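Local structure of enolase (alpha proteobacterium BAL199, 3UGV) at residues F226-D231 with I250-V255; N164-K169 with L193-G198; P299-I304 with M324-Y329. The protein is a magnesium-binding member of the enolase superfamily, of the mandelate racemase / muconate lactonizing enzyme type, that probably abstracts a proton alpha to a substrate carboxylate. All blocks are in the same frame, centred on the assembly; numbering follows the deposited sequence.

Contact 1: residues F226-D231 with I250-V255. With MG (magnesium ion), chain B.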
loop_
_atom_site.group_PDB
_atom_site.type_symbol
_atom_site.label_atom_id
_atom_site.label_comp_id
_atom_site.label_asym_id
_atom_site.label_seq_id
_atom_site.Cartn_x
_atom_site.Cartn_y
_atom_site.Cartn_z
ATOM N N PHE F 226 -29.963 7.510 -5.667
ATOM C CA PHE F 226 -29.797 8.362 -6.841
ATOM C C PHE F 226 -29.923 7.573 -8.126
ATOM O O PHE F 226 -29.950 8.149 -9.200
ATOM C CB PHE F 226 -28.434 9.033 -6.831
ATOM C CG PHE F 226 -28.338 10.209 -5.916
ATOM C CD1 PHE F 226 -28.746 11.460 -6.337
ATOM C CD2 PHE F 226 -27.802 10.073 -4.645
ATOM C CE1 PHE F 226 -28.639 12.564 -5.501
ATOM C CE2 PHE F 226 -27.697 11.173 -3.797
ATOM C CZ PHE F 226 -28.122 12.414 -4.227
ATOM N N ASN F 227 -29.966 6.251 -8.013
ATOM C CA ASN F 227 -30.051 5.384 -9.181
ATOM C C ASN F 227 -29.007 5.659 -10.255
ATOM O O ASN F 227 -29.343 5.715 -11.428
ATOM C CB ASN F 227 -31.454 5.440 -9.794
ATOM C CG ASN F 227 -32.483 4.736 -8.931
ATOM O OD1 ASN F 227 -32.473 3.513 -8.818
ATOM N ND2 ASN F 227 -33.368 5.508 -8.302
ATOM N N GLN F 228 -27.750 5.823 -9.847
ATOM C CA GLN F 228 -26.641 5.977 -10.779
ATOM C C GLN F 228 -26.781 7.223 -11.651
ATOM O O GLN F 228 -26.164 7.298 -12.704
ATOM C CB GLN F 228 -26.567 4.759 -11.711
ATOM C CG GLN F 228 -26.382 3.447 -11.009
ATOM C CD GLN F 228 -26.280 2.291 -11.993
ATOM O OE1 GLN F 228 -25.363 2.239 -12.814
ATOM N NE2 GLN F 228 -27.236 1.364 -11.927
ATOM N N GLY F 229 -27.591 8.193 -11.235
ATOM C CA GLY F 229 -27.907 9.317 -12.108
ATOM C C GLY F 229 -26.871 10.423 -12.228
ATOM O O GLY F 229 -27.042 11.358 -13.016
ATOM N N LEU F 230 -25.797 10.339 -11.448
ATOM C CA LEU F 230 -24.842 11.442 -11.394
ATOM C C LEU F 230 -23.510 11.028 -11.970
ATOM O O LEU F 230 -23.154 9.855 -11.936
ATOM C CB LEU F 230 -24.640 11.909 -9.955
ATOM C CG LEU F 230 -25.899 12.155 -9.134
ATOM C CD1 LEU F 230 -25.506 12.668 -7.767
ATOM C CD2 LEU F 230 -26.806 13.155 -9.841
ATOM N N ASP F 231 -22.772 11.999 -12.496
ATOM C CA ASP F 231 -21.378 11.766 -12.852
ATOM C C ASP F 231 -20.565 12.146 -11.622
ATOM O O ASP F 231 -21.137 12.630 -10.648
ATOM C CB ASP F 231 -20.967 12.536 -14.124
ATOM C CG ASP F 231 -20.864 14.070 -13.918
ATOM O OD1 ASP F 231 -20.598 14.551 -12.787
ATOM O OD2 ASP F 231 -21.024 14.802 -14.921
ATOM N N ILE F 250 -26.808 6.799 1.643
ATOM C CA ILE F 250 -26.870 7.310 0.278
ATOM C C ILE F 250 -26.510 6.187 -0.706
ATOM O O ILE F 250 -25.453 5.544 -0.589
ATOM C CB ILE F 250 -25.901 8.480 0.096
ATOM C CG1 ILE F 250 -26.288 9.634 1.022
ATOM C CG2 ILE F 250 -25.856 8.942 -1.353
ATOM C CD1 ILE F 250 -25.172 10.648 1.169
ATOM N N GLU F 251 -27.380 5.965 -1.686
ATOM C CA GLU F 251 -27.280 4.780 -2.530
ATOM C C GLU F 251 -26.930 5.125 -3.968
ATOM O O GLU F 251 -27.547 6.015 -4.554
ATOM C CB GLU F 251 -28.603 4.016 -2.476
ATOM C CG GLU F 251 -28.594 2.640 -3.086
ATOM C CD GLU F 251 -29.944 1.945 -2.924
ATOM O OE1 GLU F 251 -30.552 2.032 -1.822
ATOM O OE2 GLU F 251 -30.402 1.325 -3.904
ATOM N N GLU F 252 -25.922 4.419 -4.496
ATOM C CA GLU F 252 -25.487 4.463 -5.910
ATOM C C GLU F 252 -25.551 5.824 -6.593
ATOM O O GLU F 252 -26.355 6.036 -7.515
ATOM C CB GLU F 252 -26.254 3.433 -6.752
ATOM C CG GLU F 252 -25.857 1.992 -6.471
ATOM C CD GLU F 252 -26.464 0.996 -7.453
ATOM O OE1 GLU F 252 -27.634 1.188 -7.869
ATOM O OE2 GLU F 252 -25.764 0.010 -7.800
ATOM N N PRO F 253 -24.713 6.764 -6.148
ATOM C CA PRO F 253 -24.799 8.070 -6.810
ATOM C C PRO F 253 -24.296 8.042 -8.257
ATOM O O PRO F 253 -24.768 8.837 -9.053
ATOM C CB PRO F 253 -23.902 8.971 -5.943
ATOM C CG PRO F 253 -23.114 8.039 -5.068
ATOM C CD PRO F 253 -23.917 6.799 -4.913
ATOM N N VAL F 254 -23.356 7.152 -8.579
ATOM C CA VAL F 254 -22.743 7.120 -9.908
ATOM C C VAL F 254 -22.848 5.733 -10.508
ATOM O O VAL F 254 -23.353 4.820 -9.867
ATOM C CB VAL F 254 -21.249 7.554 -9.888
ATOM C CG1 VAL F 254 -21.105 8.937 -9.285
ATOM C CG2 VAL F 254 -20.389 6.542 -9.136
ATOM N N VAL F 255 -22.393 5.584 -11.748
ATOM C CA VAL F 255 -22.535 4.318 -12.465
ATOM C C VAL F 255 -21.830 3.166 -11.730
ATOM O O VAL F 255 -20.711 3.302 -11.246
ATOM C CB VAL F 255 -22.040 4.420 -13.922
ATOM C CG1 VAL F 255 -20.548 4.668 -13.953
ATOM C CG2 VAL F 255 -22.381 3.152 -14.669
HETATM MG MG MG B . -31.428 1.207 -5.532
HETATM O O HOH W 1 -32.317 1.292 -7.417
HETATM O O HOH W 2 -21.659 7.987 -13.274
HETATM O O HOH W 3 -33.211 0.188 -5.085
HETATM O O HOH W 4 -29.791 2.158 -6.475
#
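Three backbone hydrogen bonds join Phe-226, Gln-228 and Leu-230 to three successive carbonyls of the other segment: Phe-226 N to Glu-251 O, almost straight at 178°, Gln-228 N to Glu-252 O (2.7 Å) and Leu-230 N to Pro-253 O. Residues 226-229 fold into a type I' turn on the way. The Phe-226 ring receives the methyl CG2 of Ile-250 at its edge, in plane, with 3.8 Å from CE2 to CG2, while CD1 of Leu-230 from its own segment covers one face. A chi1 of -78° keeps the ring on the side of the backbone N and alongside Ile-250, and both side chains pack on Ile-242 of helix 232-242. These are neighbouring strand-to-helix loops at the C-terminal end of the parallel barrel strands 221-225 and 249-251, the end that carries the metal in this superfamily. Glu-251 extends from its strand to bind magnesium through OE2 at 1.9 Å, while its OE1 is salt-bridged to Lys-194; Asp-225, Glu-277 and three waters complete the six ligands. Water 1, one of the three, lies within bonding distance of Asn-227 OD1. Gln-228 lies alongside Glu-252, its CG 3.5 Å from Val-254 O, and its OE1 accepts from Tyr-256 N. Farther out, water 2 donates to Leu-230 O and accepts from Val-255 N, while His-116 and Tyr-120 of the second subunit pack on Gln-228 and Val-255.

Contact 2: residues N164-K169 with L193-G198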
loop_
_atom_site.group_PDB
_atom_site.type_symbol
_atom_site.label_atom_id
_atom_site.label_comp_id
_atom_site.label_asym_id
_atom_site.label_seq_id
_atom_site.Cartn_x
_atom_site.Cartn_y
_atom_site.Cartn_z
ATOM N N ASN F 164 -41.843 1.499 -2.021
ATOM C CA ASN F 164 -42.915 1.592 -3.015
ATOM C C ASN F 164 -42.909 2.858 -3.882
ATOM O O ASN F 164 -43.382 2.824 -5.018
ATOM C CB ASN F 164 -44.282 1.470 -2.359
ATOM C CG ASN F 164 -44.826 0.056 -2.385
ATOM O OD1 ASN F 164 -44.352 -0.811 -3.130
ATOM N ND2 ASN F 164 -45.851 -0.180 -1.573
ATOM N N GLY F 165 -42.401 3.972 -3.355
ATOM C CA GLY F 165 -42.508 5.237 -4.070
ATOM C C GLY F 165 -41.536 6.342 -3.684
ATOM O O GLY F 165 -40.332 6.126 -3.619
ATOM N N LEU F 166 -42.065 7.535 -3.429
ATOM C CA LEU F 166 -41.235 8.719 -3.215
ATOM C C LEU F 166 -40.300 8.942 -4.408
ATOM O O LEU F 166 -39.086 9.164 -4.246
ATOM C CB LEU F 166 -40.450 8.622 -1.902
ATOM C CG LEU F 166 -41.307 8.274 -0.676
ATOM C CD1 LEU F 166 -40.495 8.353 0.610
ATOM C CD2 LEU F 166 -42.513 9.206 -0.598
ATOM N N TRP F 167 -40.884 8.876 -5.605
ATOM C CA TRP F 167 -40.156 9.131 -6.847
ATOM C C TRP F 167 -40.000 10.637 -7.033
ATOM O O TRP F 167 -40.275 11.393 -6.108
ATOM C CB TRP F 167 -40.855 8.471 -8.040
ATOM C CG TRP F 167 -40.701 6.986 -8.013
ATOM C CD1 TRP F 167 -41.653 6.059 -7.687
ATOM C CD2 TRP F 167 -39.503 6.255 -8.278
ATOM N NE1 TRP F 167 -41.117 4.795 -7.746
ATOM C CE2 TRP F 167 -39.799 4.892 -8.108
ATOM C CE3 TRP F 167 -38.207 6.624 -8.653
ATOM C CZ2 TRP F 167 -38.849 3.896 -8.310
ATOM C CZ3 TRP F 167 -37.268 5.642 -8.842
ATOM C CH2 TRP F 167 -37.591 4.291 -8.668
ATOM N N LEU F 168 -39.549 11.071 -8.210
ATOM C CA LEU F 168 -39.115 12.467 -8.386
ATOM C C LEU F 168 -40.237 13.467 -8.655
ATOM O O LEU F 168 -40.145 14.280 -9.572
ATOM C CB LEU F 168 -38.006 12.579 -9.449
ATOM C CG LEU F 168 -36.738 11.758 -9.128
ATOM C CD1 LEU F 168 -35.525 12.154 -9.987
ATOM C CD2 LEU F 168 -36.384 11.861 -7.647
ATOM N N LYS F 169 -41.287 13.408 -7.837
ATOM C CA LYS F 169 -42.391 14.363 -7.896
ATOM C C LYS F 169 -42.092 15.577 -7.019
ATOM O O LYS F 169 -40.977 15.731 -6.520
ATOM C CB LYS F 169 -43.691 13.685 -7.466
ATOM C CG LYS F 169 -44.042 12.469 -8.335
ATOM C CD LYS F 169 -45.361 11.842 -7.925
ATOM C CE LYS F 169 -45.298 11.316 -6.497
ATOM N NZ LYS F 169 -46.617 10.783 -6.038
ATOM N N LEU F 193 -38.052 4.624 4.971
ATOM C CA LEU F 193 -38.667 4.842 3.665
ATOM C C LEU F 193 -37.516 5.040 2.694
ATOM O O LEU F 193 -36.531 5.675 3.050
ATOM C CB LEU F 193 -39.511 6.128 3.694
ATOM C CG LEU F 193 -40.692 6.168 4.664
ATOM C CD1 LEU F 193 -41.330 7.537 4.665
ATOM C CD2 LEU F 193 -41.722 5.118 4.275
ATOM N N LYS F 194 -37.614 4.510 1.481
ATOM C CA LYS F 194 -36.657 4.903 0.452
ATOM C C LYS F 194 -37.103 6.178 -0.252
ATOM O O LYS F 194 -38.211 6.260 -0.773
ATOM C CB LYS F 194 -36.425 3.803 -0.584
ATOM C CG LYS F 194 -35.472 4.265 -1.697
ATOM C CD LYS F 194 -34.818 3.107 -2.385
ATOM C CE LYS F 194 -33.698 2.551 -1.543
ATOM N NZ LYS F 194 -33.268 1.243 -2.092
ATOM N N LEU F 195 -36.215 7.162 -0.288
ATOM C CA LEU F 195 -36.496 8.435 -0.925
ATOM C C LEU F 195 -35.603 8.594 -2.168
ATOM O O LEU F 195 -34.378 8.520 -2.073
ATOM C CB LEU F 195 -36.247 9.569 0.080
ATOM C CG LEU F 195 -36.401 10.995 -0.423
ATOM C CD1 LEU F 195 -37.842 11.219 -0.798
ATOM C CD2 LEU F 195 -35.948 11.994 0.619
ATOM N N ARG F 196 -36.206 8.797 -3.338
ATOM C CA ARG F 196 -35.401 8.969 -4.544
ATOM C C ARG F 196 -34.974 10.424 -4.720
ATOM O O ARG F 196 -35.744 11.353 -4.458
ATOM C CB ARG F 196 -36.130 8.469 -5.790
ATOM C CG ARG F 196 -36.046 6.959 -6.014
ATOM C CD ARG F 196 -37.044 6.149 -5.176
ATOM N NE ARG F 196 -36.837 4.708 -5.354
ATOM C CZ ARG F 196 -37.710 3.765 -4.998
ATOM N NH1 ARG F 196 -38.863 4.113 -4.442
ATOM N NH2 ARG F 196 -37.436 2.471 -5.201
ATOM N N MET F 197 -33.734 10.613 -5.150
ATOM C CA MET F 197 -33.203 11.948 -5.409
ATOM C C MET F 197 -32.589 12.021 -6.809
ATOM O O MET F 197 -32.366 10.999 -7.468
ATOM C CB MET F 197 -32.156 12.331 -4.361
ATOM C CG MET F 197 -32.736 12.628 -2.958
ATOM S SD MET F 197 -31.584 13.616 -1.954
ATOM C CE MET F 197 -32.530 13.879 -0.459
ATOM N N GLY F 198 -32.321 13.236 -7.259
ATOM C CA GLY F 198 -31.757 13.445 -8.575
ATOM C C GLY F 198 -32.548 14.428 -9.422
ATOM O O GLY F 198 -32.531 14.347 -10.646
HETATM O O HOH W 5 -40.480 4.480 -1.055
HETATM O O HOH W 6 -38.435 12.009 -4.144
#
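The guanidinium of Arg-196 lies flat on the indole of Trp-167, planes 12° apart, with Trp-167 CZ2 over the centre of one face and Lys-194 CD toward the rim of the other. This is a cation-pi stack, Arg-196 CZ standing 3.9 Å from the centroid of the six-membered ring. Nearer the backbone, Arg-196 CD makes a CH-pi contact over the same ring. The bend at chi2 (81°) turns the arginine chain along the indole instead of straight out from the strand. At the guanidinium edge, NH1 gives an in-plane bond to a lone pair of Gly-165 O (2.6 Å) and also reaches Ser-163 O. A leucine in place of Arg-196 would probably leave the Gly-165 carbonyl without this donor and the indole without its flat charged partner. The backbones meet through Arg-196 N, bonded to Leu-166 O at 3.0 Å. Water 5 accepts from Gly-165 N and lies close to Lys-194 O; water 6 is within bonding distance of the carbonyls of Trp-167 and Arg-196. Leu-166 crosses Leu-193 at about a right angle, CD1 to CB 3.9 Å, against helix 171-183, where it touches Val-174 and Leu-181. Beyond the stack, Leu-168 rests CD2 3.3 Å from Arg-196 O. The loop after strand 157-162 thus closes on barrel strand 192-196, an arrangement consistent with the active-site end of an enolase-superfamily barrel.

Contact 3: residues P299-I304 with M324-Y329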
loop_
_atom_site.group_PDB
_atom_site.type_symbol
_atom_site.label_atom_id
_atom_site.label_comp_id
_atom_site.label_asym_id
_atom_site.label_seq_id
_atom_site.Cartn_x
_atom_site.Cartn_y
_atom_site.Cartn_z
ATOM N N PRO F 299 -27.256 -6.827 -2.187
ATOM C CA PRO F 299 -27.349 -7.613 -3.426
ATOM C C PRO F 299 -28.789 -7.844 -3.889
ATOM O O PRO F 299 -29.713 -7.957 -3.083
ATOM C CB PRO F 299 -26.697 -8.946 -3.046
ATOM C CG PRO F 299 -25.845 -8.619 -1.884
ATOM C CD PRO F 299 -26.601 -7.583 -1.115
ATOM N N ASP F 300 -28.955 -7.887 -5.202
ATOM C CA ASP F 300 -30.210 -8.193 -5.855
ATOM C C ASP F 300 -30.168 -9.673 -6.241
ATOM O O ASP F 300 -29.150 -10.137 -6.755
ATOM C CB ASP F 300 -30.322 -7.321 -7.107
ATOM C CG ASP F 300 -31.515 -7.676 -7.962
ATOM O OD1 ASP F 300 -31.443 -8.698 -8.671
ATOM O OD2 ASP F 300 -32.520 -6.933 -7.932
ATOM N N PHE F 301 -31.258 -10.410 -6.009
ATOM C CA PHE F 301 -31.248 -11.879 -6.184
ATOM C C PHE F 301 -31.098 -12.403 -7.620
ATOM O O PHE F 301 -30.580 -13.506 -7.837
ATOM C CB PHE F 301 -32.448 -12.525 -5.478
ATOM C CG PHE F 301 -32.406 -12.358 -3.989
ATOM C CD1 PHE F 301 -31.670 -13.232 -3.203
ATOM C CD2 PHE F 301 -33.049 -11.295 -3.384
ATOM C CE1 PHE F 301 -31.600 -13.065 -1.836
ATOM C CE2 PHE F 301 -32.984 -11.119 -2.012
ATOM C CZ PHE F 301 -32.255 -12.000 -1.239
ATOM N N MET F 302 -31.545 -11.637 -8.605
ATOM C CA MET F 302 -31.328 -12.081 -9.971
ATOM C C MET F 302 -29.880 -11.860 -10.418
ATOM O O MET F 302 -29.421 -12.503 -11.360
ATOM C CB MET F 302 -32.309 -11.434 -10.945
ATOM C CG MET F 302 -31.875 -10.094 -11.449
ATOM S SD MET F 302 -32.974 -9.464 -12.731
ATOM C CE MET F 302 -32.404 -7.766 -12.849
ATOM N N ARG F 303 -29.155 -10.982 -9.720
ATOM C CA ARG F 303 -27.796 -10.626 -10.126
ATOM C C ARG F 303 -26.723 -11.307 -9.274
ATOM O O ARG F 303 -25.665 -11.667 -9.782
ATOM C CB ARG F 303 -27.588 -9.108 -10.091
ATOM C CG ARG F 303 -28.429 -8.315 -11.079
ATOM C CD ARG F 303 -27.992 -6.838 -11.175
ATOM N NE ARG F 303 -28.923 -6.065 -11.996
ATOM C CZ ARG F 303 -29.887 -5.272 -11.517
ATOM N NH1 ARG F 303 -30.050 -5.113 -10.209
ATOM N NH2 ARG F 303 -30.699 -4.627 -12.346
ATOM N N ILE F 304 -26.991 -11.473 -7.981
ATOM C CA ILE F 304 -26.003 -12.067 -7.092
ATOM C C ILE F 304 -25.866 -13.583 -7.277
ATOM O O ILE F 304 -24.874 -14.177 -6.849
ATOM C CB ILE F 304 -26.298 -11.765 -5.605
ATOM C CG1 ILE F 304 -25.045 -12.004 -4.748
ATOM C CG2 ILE F 304 -27.457 -12.611 -5.106
ATOM C CD1 ILE F 304 -24.081 -10.819 -4.715
ATOM N N MET F 324 -25.552 -6.068 5.606
ATOM C CA MET F 324 -26.045 -6.521 4.320
ATOM C C MET F 324 -27.563 -6.396 4.301
ATOM O O MET F 324 -28.237 -6.858 5.222
ATOM C CB MET F 324 -25.601 -7.970 4.117
ATOM C CG MET F 324 -25.995 -8.622 2.819
ATOM S SD MET F 324 -24.998 -10.113 2.635
ATOM C CE MET F 324 -25.787 -10.932 1.259
ATOM N N SER F 325 -28.088 -5.746 3.266
ATOM C CA SER F 325 -29.531 -5.559 3.096
ATOM C C SER F 325 -29.944 -6.226 1.797
ATOM O O SER F 325 -29.094 -6.734 1.071
ATOM C CB SER F 325 -29.892 -4.065 3.066
ATOM O OG SER F 325 -29.686 -3.443 4.331
ATOM N N THR F 326 -31.236 -6.233 1.494
ATOM C CA THR F 326 -31.708 -6.879 0.274
ATOM C C THR F 326 -32.109 -5.883 -0.797
ATOM O O THR F 326 -32.239 -4.695 -0.546
ATOM C CB THR F 326 -32.929 -7.791 0.517
ATOM O OG1 THR F 326 -34.019 -7.007 1.031
ATOM C CG2 THR F 326 -32.587 -8.906 1.494
ATOM N N HIS F 327 -32.304 -6.391 -2.001
ATOM C CA HIS F 327 -32.877 -5.596 -3.066
ATOM C C HIS F 327 -33.880 -6.423 -3.850
ATOM O O HIS F 327 -33.538 -7.477 -4.388
ATOM C CB HIS F 327 -31.807 -5.094 -4.010
ATOM C CG HIS F 327 -32.354 -4.291 -5.141
ATOM N ND1 HIS F 327 -32.418 -4.769 -6.433
ATOM C CD2 HIS F 327 -32.878 -3.041 -5.173
ATOM C CE1 HIS F 327 -32.939 -3.841 -7.215
ATOM N NE2 HIS F 327 -33.238 -2.788 -6.473
ATOM N N LEU F 328 -35.113 -5.927 -3.903
ATOM C CA LEU F 328 -36.237 -6.634 -4.503
ATOM C C LEU F 328 -36.480 -8.014 -3.856
ATOM O O LEU F 328 -35.868 -8.359 -2.829
ATOM C CB LEU F 328 -36.063 -6.722 -6.023
ATOM C CG LEU F 328 -35.984 -5.371 -6.749
ATOM C CD1 LEU F 328 -35.745 -5.541 -8.253
ATOM C CD2 LEU F 328 -37.251 -4.553 -6.497
ATOM N N TYR F 329 -37.398 -8.779 -4.442
ATOM C CA TYR F 329 -37.692 -10.146 -4.000
ATOM C C TYR F 329 -37.891 -10.268 -2.501
ATOM O O TYR F 329 -37.157 -10.993 -1.835
ATOM C CB TYR F 329 -36.582 -11.103 -4.445
ATOM C CG TYR F 329 -36.216 -10.943 -5.898
ATOM C CD1 TYR F 329 -36.864 -11.681 -6.874
ATOM C CD2 TYR F 329 -35.235 -10.045 -6.291
ATOM C CE1 TYR F 329 -36.546 -11.537 -8.206
ATOM C CE2 TYR F 329 -34.908 -9.886 -7.629
ATOM C CZ TYR F 329 -35.571 -10.637 -8.584
ATOM O OH TYR F 329 -35.256 -10.503 -9.915
#
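Asp-300 and His-327 form a His-carboxylate hydrogen bond, the Asp-His pair expected at the ends of the sixth and seventh barrel strands, as in mandelate racemase. His-327 ND1 donates to OD2 of Asp-300 at 2.6 Å, using the anti lone pair and staying near the imidazole plane, with carboxylate and ring 47° apart. A chi1 of 173° swings the carboxylate away from the backbone N, so that OD2 meets the histidine while OD1 caps the short helix 301-304, accepting from Met-302 N at 2.9 Å. Leu-328 CG lies toward the rim of one imidazole face. Arg-303 bonds to Glu-277 O and to Phe-117 O of the second subunit; its attraction to Asp-300 OD2 is long, with no N-H aimed at the oxygen. Aromatic packing closes this buried polar centre: Phe-301 CB lies over the Tyr-329 ring in a CH-pi contact, and the two run antiparallel alongside each other, Phe-301 CD2 to Tyr-329 CB at 3.7 Å. Thr-326 CG2 meets the Phe-301 ring at its edge, and Trp-310 stacks on that ring. Only the backbone is loose at the Pro-299 end, where the bond from His-327 N to Pro-299 O is weak and bent at 121°; Pro-299 CG packs on Met-324 CE, with CD against Ser-325 O. No solvent side opens here, since all the touching residues are buried. Tyr-329 OH, hydrogen-bonded within the chain to Glu-76 N, approaches Met-302 CB to 3.3 Å.

The three contacts follow one another along the chain and gather round one magnesium site. Contacts 1 and 2, with centres about 13 Å apart, share the parallel sheet and touch directly: the salt bridge from Lys-194 NZ to Glu-251 OE1 spans 2.8 Å, and Asn-227 ND2 packs on Arg-196 CG and Trp-167 CZ3. Contact 3 stands across the site, its centre about 17 Å from that of contact 1 and about 19 Å from that of contact 2, nearest atoms about 5 Å in each case. The side chains of Lys-194 and His-327 each come within about 4 Å of the metal; His-327 is probably the counterpart of the family's histidine, and Lys-194 with Arg-196 probably forms a Lys-X-Arg version of its Lys-X-Lys motif.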